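PDB 6AZH: TetR family transcriptional regulator from Clostridium perfringens, which probably binds DNA as a dimeric TetR-family transcriptional regulator, perhaps of fatty acid metabolism genes, in response to a small-molecule ligand. Local coordinates for residues Phe47-Lys50 with Glu51-Phe54; Lys68-Asp71 with Ile72-Glu76; Glu171-Val174 with Asn175-Ile178. All coordinates share one frame; numbering follows the deposited sequence.

Contact 1: Phe47-Lys50 with Glu51-Phe54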
loop_
_atom_site.group_PDB
_atom_site.type_symbol
_atom_site.label_atom_id
_atom_site.label_comp_id
_atom_site.label_asym_id
_atom_site.label_seq_id
_atom_site.Cartn_x
_atom_site.Cartn_y
_atom_site.Cartn_z
ATOM N N PHE A 47 23.088 -2.361 -18.971
ATOM C CA PHE A 47 21.985 -3.160 -18.446
ATOM C C PHE A 47 21.488 -4.091 -19.539
ATOM O O PHE A 47 21.175 -3.629 -20.639
ATOM C CB PHE A 47 20.833 -2.264 -17.980
ATOM C CG PHE A 47 21.219 -1.284 -16.913
ATOM C CD1 PHE A 47 21.429 -1.708 -15.614
ATOM C CD2 PHE A 47 21.358 0.065 -17.207
ATOM C CE1 PHE A 47 21.800 -0.802 -14.615
ATOM C CE2 PHE A 47 21.715 0.980 -16.209
ATOM C CZ PHE A 47 21.927 0.543 -14.918
ATOM N N LYS A 48 21.399 -5.390 -19.238
ATOM C CA LYS A 48 21.018 -6.375 -20.250
ATOM C C LYS A 48 19.527 -6.389 -20.547
ATOM O O LYS A 48 19.134 -6.883 -21.607
ATOM C CB LYS A 48 21.436 -7.780 -19.809
ATOM C CG LYS A 48 22.936 -8.005 -19.711
ATOM C CD LYS A 48 23.241 -9.475 -19.434
ATOM C CE LYS A 48 24.380 -9.638 -18.432
ATOM N NZ LYS A 48 25.705 -9.295 -19.031
ATOM N N SER A 49 18.688 -5.877 -19.648
ATOM C CA SER A 49 17.249 -6.089 -19.747
ATOM C C SER A 49 16.522 -5.075 -18.873
ATOM O O SER A 49 17.121 -4.404 -18.031
ATOM C CB SER A 49 16.869 -7.508 -19.308
ATOM O OG SER A 49 17.071 -7.655 -17.909
ATOM N N LYS A 50 15.207 -4.990 -19.085
ATOM C CA LYS A 50 14.344 -4.187 -18.224
ATOM C C LYS A 50 14.453 -4.616 -16.768
ATOM O O LYS A 50 14.481 -3.769 -15.861
ATOM C CB LYS A 50 12.908 -4.309 -18.733
ATOM C CG LYS A 50 11.845 -3.689 -17.866
ATOM C CD LYS A 50 10.519 -3.712 -18.610
ATOM C CE LYS A 50 9.779 -5.018 -18.457
ATOM N NZ LYS A 50 8.571 -5.031 -19.343
ATOM N N GLU A 51 14.520 -5.930 -16.518
ATOM C CA GLU A 51 14.599 -6.411 -15.143
ATOM C C GLU A 51 15.884 -5.950 -14.476
ATOM O O GLU A 51 15.888 -5.613 -13.287
ATOM C CB GLU A 51 14.506 -7.934 -15.080
ATOM C CG GLU A 51 14.526 -8.465 -13.626
ATOM C CD GLU A 51 13.937 -9.869 -13.498
ATOM O OE1 GLU A 51 14.715 -10.844 -13.564
ATOM O OE2 GLU A 51 12.701 -10.001 -13.332
ATOM N N GLU A 52 16.986 -5.922 -15.222
ATOM C CA GLU A 52 18.224 -5.418 -14.637
ATOM C C GLU A 52 18.098 -3.941 -14.297
ATOM O O GLU A 52 18.580 -3.501 -13.244
ATOM C CB GLU A 52 19.406 -5.673 -15.583
ATOM C CG GLU A 52 19.886 -7.116 -15.575
ATOM C CD GLU A 52 21.299 -7.307 -16.141
ATOM O OE1 GLU A 52 21.958 -6.311 -16.506
ATOM O OE2 GLU A 52 21.746 -8.472 -16.225
ATOM N N ILE A 53 17.431 -3.159 -15.153
ATOM C CA ILE A 53 17.252 -1.741 -14.855
ATOM C C ILE A 53 16.416 -1.583 -13.593
ATOM O O ILE A 53 16.769 -0.825 -12.681
ATOM C CB ILE A 53 16.610 -0.991 -16.030
ATOM C CG1 ILE A 53 17.528 -1.009 -17.268
ATOM C CG2 ILE A 53 16.328 0.461 -15.614
ATOM C CD1 ILE A 53 16.842 -0.517 -18.536
ATOM N N PHE A 54 15.298 -2.311 -13.530
ATOM C CA PHE A 54 14.423 -2.250 -12.360
ATOM C C PHE A 54 15.181 -2.521 -11.066
ATOM O O PHE A 54 15.060 -1.763 -10.097
ATOM C CB PHE A 54 13.281 -3.255 -12.520
ATOM C CG PHE A 54 12.292 -3.213 -11.388
ATOM C CD1 PHE A 54 12.454 -4.021 -10.271
ATOM C CD2 PHE A 54 11.213 -2.341 -11.438
ATOM C CE1 PHE A 54 11.549 -3.960 -9.229
ATOM C CE2 PHE A 54 10.302 -2.281 -10.382
ATOM C CZ PHE A 54 10.477 -3.094 -9.290
#

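Contact 2: Lys68-Asp71 with Ile72-Glu76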
loop_
_atom_site.group_PDB
_atom_site.type_symbol
_atom_site.label_atom_id
_atom_site.label_comp_id
_atom_site.label_asym_id
_atom_site.label_seq_id
_atom_site.Cartn_x
_atom_site.Cartn_y
_atom_site.Cartn_z
ATOM N N LYS A 68 19.208 7.102 6.034
ATOM C CA LYS A 68 18.506 7.984 6.961
ATOM C C LYS A 68 17.945 7.228 8.155
ATOM O O LYS A 68 17.930 7.770 9.268
ATOM C CB LYS A 68 17.396 8.738 6.233
ATOM C CG LYS A 68 17.921 9.763 5.249
ATOM C CD LYS A 68 16.963 10.928 5.093
ATOM C CE LYS A 68 17.447 11.913 4.031
ATOM N NZ LYS A 68 18.499 12.826 4.553
ATOM N N LEU A 69 17.500 5.983 7.961
ATOM C CA LEU A 69 17.046 5.195 9.102
ATOM C C LEU A 69 18.213 4.841 10.014
ATOM O O LEU A 69 18.103 4.947 11.242
ATOM C CB LEU A 69 16.329 3.932 8.632
ATOM C CG LEU A 69 15.783 3.012 9.723
ATOM C CD1 LEU A 69 14.788 3.755 10.611
ATOM C CD2 LEU A 69 15.137 1.777 9.100
ATOM N N THR A 70 19.344 4.429 9.429
ATOM C CA THR A 70 20.526 4.125 10.228
ATOM C C THR A 70 20.985 5.341 11.023
ATOM O O THR A 70 21.405 5.207 12.177
ATOM C CB THR A 70 21.655 3.607 9.325
ATOM O OG1 THR A 70 21.298 2.312 8.825
ATOM C CG2 THR A 70 22.957 3.478 10.113
ATOM N N ASP A 71 20.893 6.540 10.437
ATOM C CA ASP A 71 21.255 7.749 11.181
ATOM C C ASP A 71 20.361 7.934 12.402
ATOM O O ASP A 71 20.837 8.328 13.474
ATOM C CB ASP A 71 21.147 8.983 10.287
ATOM C CG ASP A 71 22.268 9.074 9.266
ATOM O OD1 ASP A 71 23.287 8.369 9.422
ATOM O OD2 ASP A 71 22.119 9.864 8.311
ATOM N N ILE A 72 19.056 7.694 12.247
ATOM C CA ILE A 72 18.139 7.794 13.385
ATOM C C ILE A 72 18.479 6.753 14.441
ATOM O O ILE A 72 18.535 7.057 15.647
ATOM C CB ILE A 72 16.682 7.664 12.902
ATOM C CG1 ILE A 72 16.266 8.957 12.193
ATOM C CG2 ILE A 72 15.752 7.344 14.090
ATOM C CD1 ILE A 72 14.901 8.892 11.578
ATOM N N GLU A 73 18.720 5.513 14.010
ATOM C CA GLU A 73 19.126 4.455 14.930
ATOM C C GLU A 73 20.384 4.827 15.706
ATOM O O GLU A 73 20.529 4.439 16.872
ATOM C CB GLU A 73 19.375 3.155 14.171
ATOM C CG GLU A 73 18.126 2.461 13.656
ATOM C CD GLU A 73 18.418 1.048 13.207
ATOM O OE1 GLU A 73 18.617 0.187 14.083
ATOM O OE2 GLU A 73 18.454 0.797 11.975
ATOM N N ASN A 74 21.299 5.569 15.076
ATOM C CA ASN A 74 22.585 5.894 15.684
ATOM C C ASN A 74 22.498 7.027 16.703
ATOM O O ASN A 74 23.444 7.212 17.478
ATOM C CB ASN A 74 23.603 6.277 14.604
ATOM C CG ASN A 74 24.148 5.071 13.845
ATOM O OD1 ASN A 74 24.066 3.933 14.304
ATOM N ND2 ASN A 74 24.715 5.326 12.674
ATOM N N LEU A 75 21.412 7.797 16.704
ATOM C CA LEU A 75 21.256 8.887 17.658
ATOM C C LEU A 75 21.254 8.365 19.088
ATOM O O LEU A 75 20.919 7.209 19.351
ATOM C CB LEU A 75 19.951 9.641 17.408
ATOM C CG LEU A 75 19.682 10.210 16.023
ATOM C CD1 LEU A 75 18.219 10.581 15.908
ATOM C CD2 LEU A 75 20.583 11.413 15.783
ATOM N N GLU A 76 21.628 9.236 20.027
ATOM C CA GLU A 76 21.519 8.898 21.443
ATOM C C GLU A 76 20.128 9.163 22.017
ATOM O O GLU A 76 19.889 8.835 23.187
ATOM C CB GLU A 76 22.579 9.670 22.239
ATOM C CG GLU A 76 23.984 9.439 21.703
ATOM C CD GLU A 76 25.064 10.075 22.558
ATOM O OE1 GLU A 76 25.024 9.911 23.797
ATOM O OE2 GLU A 76 25.959 10.737 21.985
HETATM O O HOH W 1 18.668 1.081 9.379
HETATM O O HOH W 2 24.650 8.489 11.617
#

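Contact 3: Glu171-Val174 with Asn175-Ile178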
loop_
_atom_site.group_PDB
_atom_site.type_symbol
_atom_site.label_atom_id
_atom_site.label_comp_id
_atom_site.label_asym_id
_atom_site.label_seq_id
_atom_site.Cartn_x
_atom_site.Cartn_y
_atom_site.Cartn_z
ATOM N N GLU A 171 -5.358 19.264 -1.586
ATOM C CA GLU A 171 -3.920 19.420 -1.738
ATOM C C GLU A 171 -3.206 18.870 -0.512
ATOM O O GLU A 171 -3.599 19.146 0.628
ATOM C CB GLU A 171 -3.540 20.885 -1.951
ATOM C CG GLU A 171 -3.751 21.354 -3.382
ATOM C CD GLU A 171 -2.913 22.566 -3.712
ATOM O OE1 GLU A 171 -2.968 23.556 -2.947
ATOM O OE2 GLU A 171 -2.189 22.522 -4.728
ATOM N N PHE A 172 -2.142 18.113 -0.766
ATOM C CA PHE A 172 -1.386 17.409 0.263
ATOM C C PHE A 172 -0.407 18.346 0.970
ATOM O O PHE A 172 0.357 19.060 0.318
ATOM C CB PHE A 172 -0.634 16.259 -0.403
ATOM C CG PHE A 172 0.114 15.373 0.544
ATOM C CD1 PHE A 172 -0.523 14.311 1.160
ATOM C CD2 PHE A 172 1.463 15.572 0.782
ATOM C CE1 PHE A 172 0.173 13.473 2.017
ATOM C CE2 PHE A 172 2.162 14.744 1.640
ATOM C CZ PHE A 172 1.520 13.693 2.257
ATOM N N ASN A 173 -0.414 18.331 2.301
ATOM C CA ASN A 173 0.475 19.164 3.112
ATOM C C ASN A 173 1.303 18.237 3.987
ATOM O O ASN A 173 0.786 17.681 4.960
ATOM C CB ASN A 173 -0.321 20.156 3.961
ATOM C CG ASN A 173 0.573 21.101 4.770
ATOM O OD1 ASN A 173 1.649 20.728 5.238
ATOM N ND2 ASN A 173 0.113 22.335 4.939
ATOM N N VAL A 174 2.589 18.096 3.659
ATOM C CA VAL A 174 3.403 17.061 4.290
ATOM C C VAL A 174 3.578 17.329 5.782
ATOM O O VAL A 174 3.598 16.393 6.592
ATOM C CB VAL A 174 4.758 16.930 3.570
ATOM C CG1 VAL A 174 5.608 18.167 3.790
ATOM C CG2 VAL A 174 5.484 15.676 4.046
ATOM N N ASN A 175 3.696 18.597 6.179
ATOM C CA ASN A 175 3.940 18.886 7.590
ATOM C C ASN A 175 2.702 18.615 8.429
ATOM O O ASN A 175 2.807 18.125 9.558
ATOM C CB ASN A 175 4.407 20.328 7.768
ATOM C CG ASN A 175 5.827 20.529 7.305
ATOM O OD1 ASN A 175 6.705 19.720 7.601
ATOM N ND2 ASN A 175 6.061 21.600 6.558
ATOM N N LYS A 176 1.524 18.923 7.890
ATOM C CA LYS A 176 0.289 18.603 8.598
ATOM C C LYS A 176 0.094 17.098 8.702
ATOM O O LYS A 176 -0.396 16.600 9.720
ATOM C CB LYS A 176 -0.908 19.249 7.897
ATOM C CG LYS A 176 -1.018 20.743 8.145
ATOM C CD LYS A 176 -2.225 21.354 7.447
ATOM C CE LYS A 176 -2.322 22.862 7.710
ATOM N NZ LYS A 176 -3.143 23.540 6.663
ATOM N N VAL A 177 0.479 16.358 7.659
ATOM C CA VAL A 177 0.318 14.908 7.689
ATOM C C VAL A 177 1.251 14.286 8.712
ATOM O O VAL A 177 0.852 13.387 9.460
ATOM C CB VAL A 177 0.544 14.313 6.289
ATOM C CG1 VAL A 177 0.630 12.815 6.384
ATOM C CG2 VAL A 177 -0.592 14.724 5.363
ATOM N N ILE A 178 2.505 14.749 8.764
ATOM C CA ILE A 178 3.431 14.264 9.786
ATOM C C ILE A 178 2.844 14.476 11.172
ATOM O O ILE A 178 2.823 13.563 12.001
ATOM C CB ILE A 178 4.798 14.956 9.650
ATOM C CG1 ILE A 178 5.523 14.470 8.407
ATOM C CG2 ILE A 178 5.679 14.666 10.855
ATOM C CD1 ILE A 178 6.716 15.350 8.023
HETATM O O HOH W 3 -2.542 22.504 4.209
#

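Contact 1: Phe47-Lys50 with Glu51-Phe54
Two first torsions set up the polar contact: Ser-49 OG sits between its own backbone N and carbonyl carbon (chi1 69°), and Glu-52 CG lies anti to its carbonyl carbon (chi1 -77°), which carries the carboxylate back toward Lys-48. The result is a side-chain N-cap at the start of helix 50-74, just after Phe-47 has left helix 40-46. By its place in the TetR family sequence, helix 40-46 is probably the recognition helix of the helix-turn-helix DNA-binding domain. As N-cap, Ser-49 OG accepts from Glu-52 N at 3.2 Å, while Ser-49 O receives Ile-53 N, also at 3.2 Å, so both oxygens of this residue serve the first turn. Phe-54 N to Lys-50 O, at 2.9 Å, continues the helical bonding. Glu-52 returns the favour one residue further back than a capping box would: its OE1 takes the Lys-48 N-H, not that of Ser-49. The aliphatic chain of Lys-48 slants across the Glu-52 side chain, with Lys-48 CE 3.6 Å from Glu-52 OE2, but the charged Lys-48 NZ stays 4.9 Å from OE2, so any attraction between the opposite charges is probably modest. On the buried side Phe-47 CB meets Ile-53 CG1 at 3.6 Å, the two side chains crossing at about a right angle, and both also pack on Ile-11 of helix 6-26. The turn is tied down further by its neighbours: Lys-50 NZ bonds to the carbonyl oxygens of Tyr-24 and Ser-27, and Glu-51 OE2 forms a salt bridge with Arg-114. The bond from Lys-48 N to Glu-52 OE1 is 2.9 Å long and straight at 179°, although the N-H comes from above the carboxylate plane.

Contact 2: Lys68-Asp71 with Ile72-Glu76
Glu-73 folds back over the preceding turn and meets Leu-69 and Thr-70 along its length. Its CB lies 3.5 Å from Thr-70 O, and CG, placed beside the backbone N by chi1 of -72°, lies 3.5 Å from Leu-69 O. Beyond CG the chain is extended. At the tip Glu-73 OE2 passes 4.1 Å from Leu-69 CG and accepts a 2.6 Å bond from water 1, which also donates to Thr-70 OG1; that hydroxyl is bonded in addition to His-66 O. The other oxygen, OE1, forms a salt bridge with Arg-131. This is the C-terminal end of the long helix that, in TetR-family proteins, links the DNA-binding domain to the C-terminal domain, here packed on helices 79-96 and 113-138. Glu-73 N and Asn-74 N keep i to i-4 bonds to Leu-69 O and Thr-70 O, each 2.9 Å; Asn-74 N adds a weak second bond to Asp-71 O, and Leu-75 N bonds weakly to Asp-71 O and also to Ile-72 O. Leu-69 and Ile-72 both touch Ile-132. Asn-74 runs alongside Thr-70, its ND2 3.6 Å from Thr-70 CG2. Water 2 donates to Asp-71 OD1 at 2.6 Å and accepts a weak bond from Asn-74 ND2.

Contact 3: Glu171-Val174 with Asn175-Ile178
Phe-172 and Val-177 cross at about a right angle, bringing Phe-172 ring atom CE1 to 3.7 Å from Val-177 CG2. Since Asn-173 is the N-cap of helix 174-187, this pair joins the residue before the cap to the fourth residue after it: a hydrophobic staple. The Phe-172 ring is wedged against helix 147-165, touching Thr-161 and Tyr-164, and also meets the ring of Tyr-95. Val-177 reaches Leu-149 of the second subunit, so the helix start borders the dimer interface. Asn-173 has its CG anti to the backbone N (chi1 -177°), as Phe-172 does, and this puts OD1 over the open end of the first turn. There OD1 takes Lys-176 N at 3.2 Å, the donor standing well above the amide plane, and a weak second bond from Asn-175 N at 3.1 Å. The backbone O of Asn-173 accepts from Val-177 N at 3.0 Å. Val-174 and Ile-178 lie side by side and point the same way, one helical turn apart, Val-174 CG2 to Ile-178 CD1 4.2 Å; both pack on helix 79-96. Lys-176, extended beyond CG, slants across the Asn-173 amide with its CD 3.6 Å from Asn-173 ND2. Water 3 accepts from both ends of that pair, 2.8 Å from Asn-173 ND2 and 2.7 Å from Lys-176 NZ.

Along the chain the three contacts come in series. Contacts 1 and 2 both use helix 50-74, one at its start and the other at its end, with centres 32 Å apart; this helix therefore runs from the helix-turn-helix region into the larger C-terminal domain. Contact 3 opens helix 174-187, about 35 Å from contact 1 between centres and on the opposite side of the chain's centre, and 24 Å from contact 2. None touches another. Helix 79-96 is a shared neighbour of contacts 2 and 3. In TetR relatives, ligand-driven shifts of the connecting helix move the DNA-binding domains; a similar route here is plausible but inferred.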